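Local coordinates for carbonic anhydrase (Sordaria macrospora, PDB 4O1J) that catalyses the reversible hydration of carbon dioxide to hydrogencarbonate at a zinc site in each subunit, at the interface of chains A and B. Residues are numbered along the deposited sequence; one frame, centred on the assembly and turned at random. Chains: chain A/B, Carbonic anhydrase.

Contacts 1 and 2 belong to one two-fold interface, so each recurs with the chains exchanged. The centres of their C-alpha atoms lie about 20 Å apart, and they share no residue or secondary-structure element. Contact 1 sets strand 74-79 and helix 89-100 of chain A against the loop after strand 51-56 and the 3-10 helix 80-82 of chain B, beside the active site. Contact 2 brings B:Trp28 and B:Asn25 of the N-terminal helix 16-35 against the short helix 63-66 of chain A. Together they join subunits within the tetramer both near the active site and through an outlying helical arm.

Contact 1: the interface of chains A and B. Residues chain A 75-76, 93-94, 97; chain B 57-58, 80.
A:Phe75 lays one face of its ring against B:Ser57, whose CB stands 3.7 Å above the ring plane, offset toward the rim. The backbone of chain B continues along the ring: CD1 of A:Phe75 meets the carbonyl O of B:Ser57 at 3.3 Å, and CE1 reaches B:Asp58 CA at 3.6 Å. A first torsion of -162° turns the A:Phe75 ring away from its own backbone N and into this position, while the carbonyl O of A:Val94 lies in plane at its edge.

At the far end of the ring, B:Ile80 crosses the A:Phe75 side chain at about a right angle. B:Ile80 CD1 touches A:Phe75 CZ at 3.7 Å and A:Tyr97 CB at the same distance, and its CG1 packs on A:Val94 CA. Replacing A:Phe75 with alanine would probably leave a gap beneath B:Ser57 CB and beside B:Ile80 CD1, stripping both of the ring they rest on.

Two hydrogen bonds pair A:Val76 with B:Ser57. The backbone A:Val76 N donates to B:Ser57 O (3.0 Å, 162° at the hydrogen), on a carbonyl lone pair. In return, the hydroxyl B:Ser57 OG donates to A:Val76 O at 2.7 Å, approaching from above the carbonyl plane.

Strand 74-79 and helix 89-100 of one subunit thus brace the loop that directly follows the zinc ligand B:Cys56 in the other.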
ATOM      1  N   PHE A  75      -8.089  20.787  -4.495  1.00 28.69           N
ATOM      2  CA  PHE A  75      -8.180  19.457  -3.887  1.00 28.42           C
ATOM      3  C   PHE A  75      -6.776  18.851  -3.825  1.00 29.53           C
ATOM      4  O   PHE A  75      -6.125  18.754  -4.856  1.00 28.87           O
ATOM      5  CB  PHE A  75      -9.115  18.587  -4.732  1.00 27.84           C
ATOM      6  CG  PHE A  75      -9.640  17.368  -4.034  1.00 29.51           C
ATOM      7  CD1 PHE A  75     -10.578  17.477  -3.015  1.00 31.14           C
ATOM      8  CD2 PHE A  75      -9.230  16.103  -4.430  1.00 30.50           C
ATOM      9  CE1 PHE A  75     -11.080  16.346  -2.387  1.00 30.91           C
ATOM     10  CE2 PHE A  75      -9.726  14.968  -3.808  1.00 31.51           C
ATOM     11  CZ  PHE A  75     -10.651  15.089  -2.784  1.00 31.73           C
ATOM     12  N   VAL A  76      -6.278  18.450  -2.655  1.00 30.21           N
ATOM     13  CA  VAL A  76      -4.849  18.119  -2.612  1.00 32.23           C
ATOM     14  C   VAL A  76      -4.477  16.791  -1.944  1.00 34.59           C
ATOM     15  O   VAL A  76      -5.092  16.352  -0.972  1.00 35.91           O
ATOM     16  CB  VAL A  76      -4.026  19.273  -1.920  1.00 26.95           C
ATOM     17  CG1 VAL A  76      -4.933  20.396  -1.472  1.00 27.30           C
ATOM     18  CG2 VAL A  76      -3.189  18.776  -0.745  1.00 26.49           C
ATOM     19  N   ALA A  93      -6.602   6.768  -4.628  1.00 33.52           N
ATOM     20  CA  ALA A  93      -7.918   7.126  -4.115  1.00 32.33           C
ATOM     21  C   ALA A  93      -8.200   8.619  -4.309  1.00 31.46           C
ATOM     22  O   ALA A  93      -9.298   9.003  -4.729  1.00 31.60           O
ATOM     23  CB  ALA A  93      -8.033   6.748  -2.648  1.00 31.80           C
ATOM     24  N   VAL A  94      -7.200   9.454  -4.029  1.00 30.35           N
ATOM     25  CA  VAL A  94      -7.361  10.898  -4.166  1.00 30.17           C
ATOM     26  C   VAL A  94      -7.558  11.252  -5.629  1.00 28.87           C
ATOM     27  O   VAL A  94      -8.426  12.056  -5.970  1.00 28.54           O
ATOM     28  CB  VAL A  94      -6.146  11.684  -3.612  1.00 29.65           C
ATOM     29  CG1 VAL A  94      -6.333  13.166  -3.849  1.00 27.76           C
ATOM     30  CG2 VAL A  94      -5.946  11.401  -2.128  1.00 29.52           C
ATOM     31  N   TYR A  97     -11.098  10.095  -6.784  1.00 35.87           N
ATOM     32  CA  TYR A  97     -12.159  10.952  -6.267  1.00 35.42           C
ATOM     33  C   TYR A  97     -12.138  12.314  -6.957  1.00 35.44           C
ATOM     34  O   TYR A  97     -13.188  12.875  -7.280  1.00 34.74           O
ATOM     35  CB  TYR A  97     -12.032  11.129  -4.757  1.00 35.67           C
ATOM     36  CG  TYR A  97     -13.309  11.620  -4.115  1.00 38.22           C
ATOM     37  CD1 TYR A  97     -14.289  10.720  -3.717  1.00 39.43           C
ATOM     38  CD2 TYR A  97     -13.548  12.979  -3.922  1.00 39.48           C
ATOM     39  CE1 TYR A  97     -15.467  11.152  -3.134  1.00 40.42           C
ATOM     40  CE2 TYR A  97     -14.729  13.425  -3.340  1.00 39.80           C
ATOM     41  CZ  TYR A  97     -15.685  12.503  -2.947  1.00 41.30           C
ATOM     42  OH  TYR A  97     -16.865  12.921  -2.368  1.00 42.09           O
TER
ATOM     43  N   SER B  57      -8.254  15.479   1.923  1.00 27.71           N
ATOM     44  CA  SER B  57      -7.846  16.099   0.671  1.00 28.42           C
ATOM     45  C   SER B  57      -8.773  17.231   0.244  1.00 28.41           C
ATOM     46  O   SER B  57      -8.415  18.031  -0.624  1.00 27.65           O
ATOM     47  CB  SER B  57      -7.800  15.033  -0.434  1.00 29.08           C
ATOM     48  OG  SER B  57      -6.626  14.245  -0.343  1.00 30.06           O
ATOM     49  N   ASP B  58      -9.944  17.284   0.882  1.00 29.29           N
ATOM     50  CA  ASP B  58     -10.990  18.282   0.648  1.00 30.18           C
ATOM     51  C   ASP B  58     -10.425  19.667   0.341  1.00 31.09           C
ATOM     52  O   ASP B  58      -9.524  20.154   1.034  1.00 30.05           O
ATOM     53  CB  ASP B  58     -11.898  18.351   1.881  1.00 32.16           C
ATOM     54  CG  ASP B  58     -13.274  18.919   1.577  1.00 35.89           C
ATOM     55  OD1 ASP B  58     -13.384  20.152   1.389  1.00 37.32           O
ATOM     56  OD2 ASP B  58     -14.249  18.129   1.545  1.00 36.19           O
ATOM     57  N   ILE B  80      -7.930  10.977   1.154  1.00 24.80           N
ATOM     58  CA  ILE B  80      -9.382  10.902   1.188  1.00 24.06           C
ATOM     59  C   ILE B  80      -9.896  10.593   2.593  1.00 23.51           C
ATOM     60  O   ILE B  80      -9.571   9.554   3.164  1.00 21.93           O
ATOM     61  CB  ILE B  80      -9.909   9.852   0.203  1.00 22.12           C
ATOM     62  CG1 ILE B  80      -9.553  10.267  -1.225  1.00 20.82           C
ATOM     63  CG2 ILE B  80     -11.421   9.696   0.343  1.00 21.21           C
ATOM     64  CD1 ILE B  80     -10.066  11.647  -1.616  1.00 19.18           C
TER

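Contact 2: the interface of chains A and B. Residues chain A 65-66, 68; chain B 25, 28, 71.
B:Trp28 spreads one indole face over the A:Thr65–A:Ile66 backbone, and this is the tightly packed part of the contact. The carbonyl O of A:Thr65 sits 3.5 Å above the ring plane, and CA of A:Ile66 lies 3.9 Å from the centroid of the six-membered ring, a CH-pi contact. With chi1 at 171°, CG of B:Trp28 points away from its backbone N, which carries the indole from helix 16-35 onto the partner's helix 63-66.

Branched side chains extend the packing on the same indole. A:Ile66 crosses it obliquely and places CG2 3.8 Å from CH2 of B:Trp28. The methyl CG2 of A:Thr65 lies 3.8 Å from CZ2 of B:Trp28, along the nitrogen-bearing side of the ring system. B:Trp28 hides 48 Å² of its surface here, with A:Ile66 and A:Thr65 contributing 38 and 35 Å².

The margins are looser. B:Pro71 brings CD to 4.1 Å from A:Thr65 CG2 and buries little surface, while A:Gly68 CA remains 4.5 Å from B:Trp28 CB. B:Asn25 is also peripheral, hiding about 2 Å². Its modelled amide is doubtful: the side-chain oxygen OD1 faces the carbonyl O of A:Ile66 at 2.9 Å although both can only accept, whereas a flipped amide would turn ND2 and its N-H groups toward that oxygen.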
ATOM      1  N   THR A  65      -1.804  28.590  -0.231  1.00 34.74           N
ATOM      2  CA  THR A  65      -1.141  29.857   0.077  1.00 33.62           C
ATOM      3  C   THR A  65      -0.266  30.330  -1.081  1.00 33.94           C
ATOM      4  O   THR A  65      -0.373  31.478  -1.521  1.00 34.87           O
ATOM      5  CB  THR A  65      -0.263  29.759   1.349  1.00 33.46           C
ATOM      6  OG1 THR A  65      -1.078  29.435   2.479  1.00 34.54           O
ATOM      7  CG2 THR A  65       0.421  31.086   1.623  1.00 33.40           C
ATOM      8  N   ILE A  66       0.583  29.436  -1.584  1.00 32.35           N
ATOM      9  CA  ILE A  66       1.565  29.810  -2.593  1.00 30.89           C
ATOM     10  C   ILE A  66       0.928  30.057  -3.953  1.00 32.70           C
ATOM     11  O   ILE A  66       1.506  30.741  -4.796  1.00 34.16           O
ATOM     12  CB  ILE A  66       2.661  28.731  -2.731  1.00 28.59           C
ATOM     13  CG1 ILE A  66       2.057  27.413  -3.224  1.00 26.58           C
ATOM     14  CG2 ILE A  66       3.376  28.533  -1.406  1.00 27.46           C
ATOM     15  CD1 ILE A  66       3.064  26.303  -3.422  1.00 23.95           C
ATOM     16  N   GLY A  68      -1.930  31.548  -3.975  1.00 36.25           N
ATOM     17  CA  GLY A  68      -2.724  32.719  -3.654  1.00 37.70           C
ATOM     18  C   GLY A  68      -4.195  32.520  -3.956  1.00 38.95           C
ATOM     19  O   GLY A  68      -4.847  33.407  -4.516  1.00 38.27           O
TER
ATOM     20  N   ASN B  25       0.269  32.881  -8.205  1.00 38.98           N
ATOM     21  CA  ASN B  25       1.474  32.506  -7.491  1.00 38.02           C
ATOM     22  C   ASN B  25       2.518  33.599  -7.636  1.00 38.33           C
ATOM     23  O   ASN B  25       3.112  34.030  -6.650  1.00 38.74           O
ATOM     24  CB  ASN B  25       2.031  31.175  -7.998  1.00 36.62           C
ATOM     25  CG  ASN B  25       3.496  30.984  -7.633  1.00 34.14           C
ATOM     26  OD1 ASN B  25       3.829  30.634  -6.497  1.00 34.77           O
ATOM     27  ND2 ASN B  25       4.379  31.236  -8.594  1.00 31.17           N
ATOM     28  N   TRP B  28       1.493  36.630  -5.518  1.00 37.17           N
ATOM     29  CA  TRP B  28       1.688  36.349  -4.102  1.00 36.80           C
ATOM     30  C   TRP B  28       3.162  36.407  -3.750  1.00 36.96           C
ATOM     31  O   TRP B  28       3.536  36.919  -2.701  1.00 38.61           O
ATOM     32  CB  TRP B  28       1.121  34.977  -3.740  1.00 35.89           C
ATOM     33  CG  TRP B  28       1.482  34.533  -2.362  1.00 35.21           C
ATOM     34  CD1 TRP B  28       0.841  34.860  -1.205  1.00 35.96           C
ATOM     35  CD2 TRP B  28       2.575  33.677  -1.992  1.00 35.74           C
ATOM     36  NE1 TRP B  28       1.467  34.265  -0.134  1.00 36.36           N
ATOM     37  CE2 TRP B  28       2.527  33.537  -0.587  1.00 35.80           C
ATOM     38  CE3 TRP B  28       3.581  33.023  -2.710  1.00 35.61           C
ATOM     39  CZ2 TRP B  28       3.458  32.758   0.111  1.00 35.14           C
ATOM     40  CZ3 TRP B  28       4.505  32.251  -2.009  1.00 34.42           C
ATOM     41  CH2 TRP B  28       4.435  32.128  -0.613  1.00 34.32           C
ATOM     42  N   PRO B  71       3.777  29.577   5.433  1.00 38.69           N
ATOM     43  CA  PRO B  71       4.554  28.461   4.881  1.00 37.79           C
ATOM     44  C   PRO B  71       5.851  28.229   5.644  1.00 37.12           C
ATOM     45  O   PRO B  71       6.660  29.151   5.791  1.00 36.78           O
ATOM     46  CB  PRO B  71       4.840  28.899   3.436  1.00 37.69           C
ATOM     47  CG  PRO B  71       4.438  30.348   3.361  1.00 37.81           C
ATOM     48  CD  PRO B  71       3.373  30.527   4.384  1.00 38.26           C
TER